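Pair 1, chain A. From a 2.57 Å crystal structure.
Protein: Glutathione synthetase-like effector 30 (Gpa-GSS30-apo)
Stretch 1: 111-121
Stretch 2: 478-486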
# COMPACT_ATOMS: atom_id res chain seq x y z
N MET A 111 28.20 9.75 -14.40
CA MET A 111 28.14 8.30 -14.56
C MET A 111 27.20 7.89 -15.71
O MET A 111 27.53 7.01 -16.51
CB MET A 111 27.72 7.64 -13.25
CG MET A 111 28.38 6.30 -13.04
SD MET A 111 30.01 6.48 -12.31
CE MET A 111 30.83 5.06 -13.07
N LEU A 112 26.04 8.54 -15.81
CA LEU A 112 25.15 8.32 -16.96
C LEU A 112 25.83 8.75 -18.26
O LEU A 112 25.84 8.00 -19.23
CB LEU A 112 23.83 9.06 -16.79
CG LEU A 112 22.93 8.67 -15.62
CD1 LEU A 112 21.74 9.60 -15.49
CD2 LEU A 112 22.47 7.24 -15.78
N LEU A 113 26.43 9.93 -18.28
CA LEU A 113 27.09 10.40 -19.49
C LEU A 113 28.18 9.49 -20.01
O LEU A 113 28.30 9.32 -21.19
CB LEU A 113 27.63 11.83 -19.31
CG LEU A 113 26.63 12.99 -19.31
CD1 LEU A 113 27.36 14.32 -19.32
CD2 LEU A 113 25.68 12.89 -20.50
N LEU A 114 28.97 8.88 -19.13
CA LEU A 114 30.04 7.96 -19.56
C LEU A 114 29.50 6.69 -20.23
O LEU A 114 29.98 6.28 -21.26
CB LEU A 114 30.92 7.58 -18.37
CG LEU A 114 31.91 6.44 -18.57
CD1 LEU A 114 32.90 6.77 -19.66
CD2 LEU A 114 32.64 6.13 -17.28
N TYR A 115 28.52 6.04 -19.61
CA TYR A 115 27.97 4.81 -20.15
C TYR A 115 27.09 5.06 -21.37
O TYR A 115 27.03 4.23 -22.27
CB TYR A 115 27.20 4.04 -19.07
CG TYR A 115 28.11 3.35 -18.11
CD1 TYR A 115 28.65 2.12 -18.42
CD2 TYR A 115 28.46 3.94 -16.91
CE1 TYR A 115 29.51 1.48 -17.54
CE2 TYR A 115 29.32 3.32 -16.02
CZ TYR A 115 29.84 2.09 -16.34
OH TYR A 115 30.69 1.51 -15.45
N PHE A 116 26.42 6.21 -21.41
CA PHE A 116 25.66 6.60 -22.59
C PHE A 116 26.55 6.75 -23.81
O PHE A 116 26.26 6.20 -24.84
CB PHE A 116 24.88 7.89 -22.34
CG PHE A 116 24.15 8.39 -23.55
CD1 PHE A 116 23.20 7.60 -24.15
CD2 PHE A 116 24.43 9.64 -24.10
CE1 PHE A 116 22.53 8.03 -25.28
CE2 PHE A 116 23.76 10.09 -25.21
CZ PHE A 116 22.80 9.28 -25.81
N ARG A 117 27.64 7.48 -23.66
CA ARG A 117 28.60 7.76 -24.74
C ARG A 117 29.40 6.54 -25.17
O ARG A 117 29.69 6.37 -26.35
CB ARG A 117 29.54 8.88 -24.33
CG ARG A 117 28.84 10.22 -24.23
CD ARG A 117 29.74 11.30 -23.64
NE ARG A 117 28.99 12.50 -23.31
CZ ARG A 117 29.50 13.62 -22.80
NH1 ARG A 117 30.81 13.74 -22.55
NH2 ARG A 117 28.70 14.66 -22.54
N ALA A 118 29.76 5.70 -24.22
CA ALA A 118 30.32 4.38 -24.54
C ALA A 118 29.35 3.50 -25.32
O ALA A 118 29.76 2.75 -26.19
CB ALA A 118 30.72 3.67 -23.27
N SER A 119 28.06 3.60 -24.99
CA SER A 119 27.00 2.86 -25.69
C SER A 119 26.72 3.36 -27.11
O SER A 119 26.24 2.60 -27.95
CB SER A 119 25.72 2.87 -24.86
OG SER A 119 25.97 2.26 -23.60
N CYS A 120 27.02 4.63 -27.38
CA CYS A 120 27.00 5.21 -28.74
C CYS A 120 28.20 4.84 -29.62
O CYS A 120 28.27 5.30 -30.75
CB CYS A 120 26.90 6.75 -28.67
SG CYS A 120 25.42 7.40 -27.85
N ASP A 121 29.15 4.05 -29.11
CA ASP A 121 30.41 3.73 -29.82
C ASP A 121 30.59 2.21 -29.84
O ASP A 121 31.39 1.67 -29.07
CB ASP A 121 31.60 4.43 -29.12
CG ASP A 121 32.91 4.38 -29.95
OD1 ASP A 121 32.98 3.68 -30.99
OD2 ASP A 121 33.89 5.07 -29.55
N PHE A 478 19.94 6.29 -8.16
CA PHE A 478 19.20 6.29 -9.43
C PHE A 478 19.37 7.56 -10.25
O PHE A 478 19.37 8.65 -9.70
CB PHE A 478 17.70 6.16 -9.16
CG PHE A 478 17.31 4.85 -8.58
CD1 PHE A 478 17.01 3.77 -9.40
CD2 PHE A 478 17.20 4.69 -7.21
CE1 PHE A 478 16.62 2.56 -8.88
CE2 PHE A 478 16.83 3.47 -6.67
CZ PHE A 478 16.53 2.39 -7.50
N GLY A 479 19.47 7.41 -11.56
CA GLY A 479 19.34 8.54 -12.50
C GLY A 479 18.95 8.08 -13.91
O GLY A 479 19.34 6.99 -14.34
N CYS A 480 18.19 8.91 -14.62
CA CYS A 480 17.81 8.59 -16.00
C CYS A 480 18.17 9.68 -16.98
O CYS A 480 18.20 10.85 -16.66
CB CYS A 480 16.30 8.33 -16.15
SG CYS A 480 15.62 7.08 -15.07
N LEU A 481 18.38 9.23 -18.21
CA LEU A 481 18.64 10.05 -19.39
C LEU A 481 17.54 9.84 -20.42
O LEU A 481 16.89 8.79 -20.46
CB LEU A 481 19.91 9.55 -20.08
CG LEU A 481 21.25 10.13 -19.76
CD1 LEU A 481 22.27 9.67 -20.80
CD2 LEU A 481 21.10 11.62 -19.76
N LEU A 482 17.37 10.84 -21.27
CA LEU A 482 16.78 10.64 -22.58
C LEU A 482 17.75 11.23 -23.62
O LEU A 482 18.06 12.44 -23.59
CB LEU A 482 15.43 11.33 -22.64
CG LEU A 482 14.44 10.68 -23.56
CD1 LEU A 482 14.17 9.24 -23.15
CD2 LEU A 482 13.19 11.54 -23.55
N GLY A 483 18.23 10.38 -24.51
CA GLY A 483 19.31 10.78 -25.40
C GLY A 483 19.20 10.16 -26.76
O GLY A 483 18.53 9.14 -26.93
N ASN A 484 19.87 10.79 -27.73
CA ASN A 484 19.86 10.35 -29.12
C ASN A 484 21.19 9.69 -29.40
O ASN A 484 22.22 10.33 -29.30
CB ASN A 484 19.66 11.55 -30.04
CG ASN A 484 19.69 11.18 -31.51
OD1 ASN A 484 20.65 10.57 -32.00
ND2 ASN A 484 18.66 11.56 -32.23
N MET A 485 21.17 8.44 -29.80
CA MET A 485 22.40 7.67 -29.95
C MET A 485 23.15 7.84 -31.25
O MET A 485 24.24 7.29 -31.40
CB MET A 485 22.09 6.20 -29.77
CG MET A 485 21.46 5.93 -28.43
SD MET A 485 21.55 4.17 -28.17
CE MET A 485 20.29 3.62 -29.32
N GLU A 486 22.58 8.58 -32.20
CA GLU A 486 23.24 8.84 -33.49
C GLU A 486 24.08 10.10 -33.41
O GLU A 486 25.15 10.15 -33.99
CB GLU A 486 22.22 8.94 -34.64
CG GLU A 486 22.19 7.69 -35.53
CD GLU A 486 20.85 7.50 -36.22
OE1 GLU A 486 20.36 8.48 -36.83
OE2 GLU A 486 20.29 6.39 -36.13

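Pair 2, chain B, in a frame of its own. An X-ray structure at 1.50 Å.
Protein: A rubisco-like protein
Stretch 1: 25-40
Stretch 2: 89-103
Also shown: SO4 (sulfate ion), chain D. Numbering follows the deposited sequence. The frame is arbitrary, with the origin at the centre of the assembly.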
# COMPACT_ATOMS: atom_id res chain seq x y z
N LEU B 25 -21.75 -17.81 -1.84
CA LEU B 25 -23.00 -17.26 -2.34
C LEU B 25 -23.02 -17.27 -3.87
O LEU B 25 -22.11 -17.82 -4.50
CB LEU B 25 -23.22 -15.84 -1.79
CG LEU B 25 -22.99 -15.66 -0.28
CD1 LEU B 25 -23.21 -14.22 0.14
CD2 LEU B 25 -23.88 -16.60 0.53
N ASP B 26 -24.04 -16.67 -4.46
CA ASP B 26 -24.14 -16.59 -5.91
C ASP B 26 -23.13 -15.60 -6.48
O ASP B 26 -23.18 -14.41 -6.16
CB ASP B 26 -25.55 -16.14 -6.31
CG ASP B 26 -25.71 -16.03 -7.81
OD1 ASP B 26 -25.71 -17.09 -8.47
OD2 ASP B 26 -25.85 -14.90 -8.32
N PRO B 27 -22.20 -16.07 -7.32
CA PRO B 27 -21.16 -15.17 -7.86
C PRO B 27 -21.72 -13.94 -8.57
O PRO B 27 -21.19 -12.85 -8.39
CB PRO B 27 -20.40 -16.06 -8.84
CG PRO B 27 -20.52 -17.44 -8.25
CD PRO B 27 -21.92 -17.48 -7.66
N ALA B 28 -22.78 -14.09 -9.36
CA ALA B 28 -23.32 -12.95 -10.08
C ALA B 28 -23.88 -11.89 -9.14
O ALA B 28 -23.69 -10.70 -9.36
CB ALA B 28 -24.39 -13.39 -11.08
N ARG B 29 -24.57 -12.32 -8.08
CA ARG B 29 -25.11 -11.39 -7.10
C ARG B 29 -23.97 -10.65 -6.39
O ARG B 29 -24.02 -9.44 -6.20
CB ARG B 29 -25.97 -12.11 -6.06
CG ARG B 29 -26.63 -11.16 -5.08
CD ARG B 29 -26.93 -11.85 -3.75
NE ARG B 29 -26.61 -10.97 -2.63
CZ ARG B 29 -26.17 -11.41 -1.45
NH1 ARG B 29 -26.00 -12.70 -1.24
NH2 ARG B 29 -25.90 -10.54 -0.48
N VAL B 30 -22.94 -11.41 -6.02
CA VAL B 30 -21.79 -10.83 -5.34
C VAL B 30 -21.08 -9.83 -6.24
O VAL B 30 -20.68 -8.76 -5.79
CB VAL B 30 -20.83 -11.93 -4.83
CG1 VAL B 30 -19.60 -11.33 -4.18
CG2 VAL B 30 -21.58 -12.83 -3.85
N ALA B 31 -20.94 -10.17 -7.52
CA ALA B 31 -20.32 -9.25 -8.47
C ALA B 31 -21.08 -7.93 -8.51
O ALA B 31 -20.48 -6.86 -8.59
CB ALA B 31 -20.24 -9.88 -9.86
N ASP B 32 -22.40 -7.98 -8.45
CA ASP B 32 -23.15 -6.74 -8.50
C ASP B 32 -23.09 -5.97 -7.17
O ASP B 32 -23.14 -4.74 -7.16
CB ASP B 32 -24.59 -6.94 -8.95
CG ASP B 32 -25.27 -5.63 -9.29
OD1 ASP B 32 -24.84 -4.97 -10.27
OD2 ASP B 32 -26.21 -5.25 -8.57
N VAL B 33 -22.98 -6.70 -6.06
CA VAL B 33 -22.68 -6.06 -4.79
C VAL B 33 -21.38 -5.27 -4.91
O VAL B 33 -21.31 -4.10 -4.52
CB VAL B 33 -22.56 -7.08 -3.64
CG1 VAL B 33 -21.91 -6.43 -2.42
CG2 VAL B 33 -23.94 -7.63 -3.28
N MET B 34 -20.35 -5.90 -5.48
CA MET B 34 -19.08 -5.21 -5.72
C MET B 34 -19.25 -3.96 -6.57
O MET B 34 -18.74 -2.89 -6.24
CB MET B 34 -18.08 -6.16 -6.38
CG MET B 34 -17.77 -7.37 -5.54
SD MET B 34 -16.73 -8.55 -6.43
CE MET B 34 -15.30 -7.50 -6.69
N ALA B 35 -19.97 -4.10 -7.68
CA ALA B 35 -20.19 -2.99 -8.59
C ALA B 35 -20.90 -1.84 -7.88
O ALA B 35 -20.53 -0.67 -8.03
CB ALA B 35 -21.00 -3.45 -9.80
N GLY B 36 -21.92 -2.17 -7.10
CA GLY B 36 -22.71 -1.16 -6.41
C GLY B 36 -21.92 -0.48 -5.32
O GLY B 36 -21.93 0.75 -5.20
N GLU B 37 -21.22 -1.27 -4.51
CA GLU B 37 -20.47 -0.72 -3.38
C GLU B 37 -19.37 0.22 -3.83
O GLU B 37 -19.07 1.19 -3.14
CB GLU B 37 -19.90 -1.84 -2.52
CG GLU B 37 -20.97 -2.55 -1.71
CD GLU B 37 -21.67 -1.60 -0.76
OE1 GLU B 37 -20.99 -1.11 0.17
OE2 GLU B 37 -22.87 -1.33 -0.95
N GLN B 38 -18.77 -0.06 -4.98
CA GLN B 38 -17.65 0.75 -5.48
C GLN B 38 -18.13 1.89 -6.37
O GLN B 38 -17.31 2.60 -6.96
CB GLN B 38 -16.65 -0.12 -6.24
CG GLN B 38 -16.00 -1.21 -5.38
CD GLN B 38 -15.45 -0.69 -4.07
OE1 GLN B 38 -16.02 -0.94 -3.00
NE2 GLN B 38 -14.35 0.04 -4.14
N SER B 39 -19.44 2.07 -6.45
CA SER B 39 -20.00 3.20 -7.18
C SER B 39 -21.21 3.76 -6.43
O SER B 39 -21.09 4.12 -5.26
CB SER B 39 -20.31 2.83 -8.63
OG SER B 39 -21.31 1.83 -8.73
N SER B 40 -22.36 3.83 -7.09
CA SER B 40 -23.53 4.50 -6.50
C SER B 40 -24.61 3.57 -5.93
O SER B 40 -25.77 3.99 -5.76
CB SER B 40 -24.17 5.42 -7.53
OG SER B 40 -24.54 4.68 -8.68
N TRP B 89 -17.10 -23.31 -1.98
CA TRP B 89 -16.73 -21.91 -2.18
C TRP B 89 -16.50 -21.64 -3.65
O TRP B 89 -15.44 -21.93 -4.21
CB TRP B 89 -15.55 -21.54 -1.29
CG TRP B 89 -16.01 -21.49 0.12
CD1 TRP B 89 -16.44 -20.40 0.81
CD2 TRP B 89 -16.19 -22.61 1.00
NE1 TRP B 89 -16.85 -20.76 2.07
CE2 TRP B 89 -16.70 -22.11 2.21
CE3 TRP B 89 -15.95 -23.99 0.88
CZ2 TRP B 89 -16.98 -22.93 3.30
CZ3 TRP B 89 -16.22 -24.80 1.96
CH2 TRP B 89 -16.73 -24.27 3.15
N ARG B 90 -17.54 -21.12 -4.29
CA ARG B 90 -17.55 -20.93 -5.72
C ARG B 90 -16.54 -19.88 -6.16
O ARG B 90 -16.26 -18.93 -5.42
CB ARG B 90 -18.97 -20.58 -6.18
CG ARG B 90 -20.00 -21.63 -5.74
CD ARG B 90 -21.43 -21.14 -5.90
NE ARG B 90 -21.78 -20.97 -7.31
CZ ARG B 90 -22.99 -20.63 -7.74
NH1 ARG B 90 -23.97 -20.41 -6.88
NH2 ARG B 90 -23.21 -20.49 -9.04
N ARG B 91 -16.01 -20.05 -7.36
CA ARG B 91 -15.04 -19.12 -7.90
C ARG B 91 -15.50 -18.61 -9.25
O ARG B 91 -16.11 -19.34 -10.02
CB ARG B 91 -13.67 -19.78 -8.01
CG ARG B 91 -13.02 -20.05 -6.65
CD ARG B 91 -11.83 -20.98 -6.75
NE ARG B 91 -10.74 -20.40 -7.53
CZ ARG B 91 -10.39 -20.81 -8.74
NH1 ARG B 91 -11.05 -21.79 -9.34
NH2 ARG B 91 -9.38 -20.23 -9.37
N ALA B 92 -15.22 -17.34 -9.53
CA ALA B 92 -15.57 -16.78 -10.82
C ALA B 92 -14.62 -15.66 -11.22
O ALA B 92 -14.11 -14.93 -10.37
CB ALA B 92 -17.00 -16.26 -10.80
N ARG B 93 -14.39 -15.55 -12.53
CA ARG B 93 -13.72 -14.38 -13.09
C ARG B 93 -14.80 -13.41 -13.51
O ARG B 93 -15.76 -13.80 -14.17
CB ARG B 93 -12.86 -14.75 -14.31
CG ARG B 93 -12.00 -13.57 -14.80
CD ARG B 93 -11.16 -13.90 -16.03
NE ARG B 93 -10.44 -12.71 -16.49
CZ ARG B 93 -9.13 -12.54 -16.40
NH1 ARG B 93 -8.36 -13.50 -15.89
NH2 ARG B 93 -8.56 -11.42 -16.84
N ILE B 94 -14.66 -12.15 -13.11
CA ILE B 94 -15.68 -11.16 -13.45
C ILE B 94 -15.03 -9.92 -14.04
O ILE B 94 -13.85 -9.66 -13.82
CB ILE B 94 -16.53 -10.77 -12.24
CG1 ILE B 94 -15.69 -9.98 -11.22
CG2 ILE B 94 -17.16 -12.02 -11.60
CD1 ILE B 94 -16.50 -9.41 -10.09
N THR B 95 -15.80 -9.17 -14.82
CA THR B 95 -15.35 -7.89 -15.32
C THR B 95 -16.35 -6.83 -14.90
O THR B 95 -17.55 -6.99 -15.12
CB THR B 95 -15.24 -7.87 -16.86
OG1 THR B 95 -14.24 -8.80 -17.29
CG2 THR B 95 -14.87 -6.47 -17.35
N LEU B 96 -15.85 -5.77 -14.27
CA LEU B 96 -16.67 -4.61 -13.94
C LEU B 96 -16.36 -3.45 -14.87
O LEU B 96 -15.22 -3.26 -15.29
CB LEU B 96 -16.47 -4.16 -12.49
CG LEU B 96 -16.76 -5.20 -11.41
CD1 LEU B 96 -16.64 -4.56 -10.03
CD2 LEU B 96 -18.13 -5.81 -11.61
N SER B 97 -17.40 -2.67 -15.19
CA SER B 97 -17.24 -1.45 -15.98
C SER B 97 -17.56 -0.25 -15.09
O SER B 97 -18.63 -0.18 -14.50
CB SER B 97 -18.20 -1.47 -17.17
OG SER B 97 -18.08 -0.29 -17.96
N PHE B 98 -16.61 0.68 -14.99
CA PHE B 98 -16.75 1.86 -14.13
C PHE B 98 -16.85 3.13 -14.96
O PHE B 98 -16.04 3.34 -15.85
CB PHE B 98 -15.52 2.00 -13.23
CG PHE B 98 -15.49 1.03 -12.07
CD1 PHE B 98 -14.80 -0.16 -12.16
CD2 PHE B 98 -16.15 1.34 -10.89
CE1 PHE B 98 -14.77 -1.04 -11.08
CE2 PHE B 98 -16.12 0.46 -9.81
CZ PHE B 98 -15.44 -0.72 -9.91
N PRO B 99 -17.83 4.00 -14.65
CA PRO B 99 -17.90 5.29 -15.34
C PRO B 99 -16.78 6.23 -14.90
O PRO B 99 -16.62 6.49 -13.71
CB PRO B 99 -19.26 5.86 -14.90
CG PRO B 99 -19.99 4.74 -14.26
CD PRO B 99 -18.95 3.81 -13.72
N LEU B 100 -16.02 6.73 -15.87
CA LEU B 100 -14.88 7.60 -15.56
C LEU B 100 -15.30 8.87 -14.84
O LEU B 100 -14.54 9.43 -14.04
CB LEU B 100 -14.13 7.96 -16.84
CG LEU B 100 -13.53 6.77 -17.58
CD1 LEU B 100 -12.76 7.22 -18.82
CD2 LEU B 100 -12.62 5.96 -16.65
N ALA B 101 -16.51 9.34 -15.11
CA ALA B 101 -17.00 10.56 -14.46
C ALA B 101 -17.04 10.43 -12.93
O ALA B 101 -17.00 11.43 -12.22
CB ALA B 101 -18.37 10.93 -15.01
N ASN B 102 -17.13 9.20 -12.42
CA ASN B 102 -17.10 8.98 -10.97
C ASN B 102 -15.74 9.33 -10.37
O ASN B 102 -15.66 9.66 -9.18
CB ASN B 102 -17.40 7.52 -10.63
CG ASN B 102 -18.85 7.15 -10.82
OD1 ASN B 102 -19.65 7.94 -11.29
ND2 ASN B 102 -19.20 5.92 -10.43
N ILE B 103 -14.69 9.24 -11.18
CA ILE B 103 -13.32 9.28 -10.66
C ILE B 103 -12.57 10.52 -11.12
O ILE B 103 -11.80 11.13 -10.37
CB ILE B 103 -12.53 8.03 -11.12
CG1 ILE B 103 -13.37 6.76 -10.97
CG2 ILE B 103 -11.20 7.92 -10.38
CD1 ILE B 103 -12.73 5.51 -11.56
S SO4 D . -27.22 -15.93 -2.58
O1 SO4 D . -27.47 -15.30 -1.29
O2 SO4 D . -26.68 -17.27 -2.38
O3 SO4 D . -26.27 -15.12 -3.34
O4 SO4 D . -28.47 -16.01 -3.32
O HOH W 1 -25.59 -19.93 -10.48
O HOH W 2 -26.64 -19.45 -7.12
O HOH W 3 -17.09 4.63 -8.81

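In both pairs a helix packs across one face of a strand, and the two run in roughly the same direction. The angle between their N-to-C directions is 44° in pair 1 and 24° in pair 2. The axes approach to 9.1 Å and 9.4 Å. Fourteen central residues superpose with an RMSD of 0.8 Å. No hydrogen bond crosses between the stretches in either pair, so the direct contacts are mainly van der Waals packing.

The strand sends alternate positions toward the helix. In pair 1 these are Gly A479, Leu A481 and Gly A483, with Met A485, just past the end of the strand, following sideways. The matched residues of pair 2 are Arg B90, Ala B92, Ile B94 and Leu B96. On the helix, Leu A112 matches Pro B27 and Phe A116 matches Ala B31; just past the helix of pair 1, Cys A120 matches Ala B35.

The first level joins Leu A112 and Gly A479 in pair 1, Pro B27 and Arg B90 in pair 2. Leu A112 reaches down to the strand backbone: its CD2 lies 3.5 Å from Gly A479 O and its CD1 3.7 Å from Cys A480 N. An ideal CB on Gly A479 would lie 3.1 Å from Leu A112 CD1, which is tight. In pair 2 the long side chain belongs to the strand. Pro B27 CD lies over one face of the Arg B90 guanidinium, 3.3 Å from Arg B90 CZ. Its charge is near that of Asp B26, but Asp B26 OD1 and Arg B90 NH1 are 4.1 Å apart, beyond a salt bridge. Water 2 links them, donating to Asp B26 OD1 at 2.9 Å and accepting from Arg B90 NH1 at 2.8 Å.

At the next strand position, Leu A481 fills the space between two helix residues. Its CG is 4.1 Å from Leu A112 CB, and its CD1 is 3.5 Å from Phe A116 CB. The matched Ala B92 is small and meets Pro B27, CB to CB, at 3.9 Å.

The clearest exchange of bulk comes next. Phe A116 faces Gly A483, and Phe A116 CZ sits 3.8 Å from Gly A483 CA. An ideal CB there would be 2.6 Å from that CZ, a clash. The ring edge also meets Asn A484 O, 3.7 Å from CZ. In pair 2 the large residue is on the strand and the small one on the helix. Ile B94 CD1 lies 3.8 Å from Ala B31 CB. The same CD1 is 3.8 Å from Met B34 SD, whereas the matched Ser A119 makes no contact across pair 1.

At the last level, Met A485 packs its CG 3.9 Å from Phe A116 CE1. Its CB is 4.0 Å from Cys A120 SG. Leu B96 points toward the helix, with CD2 4.1 Å from Ala B35 CB and CD1 4.2 Å from Met B34 CB.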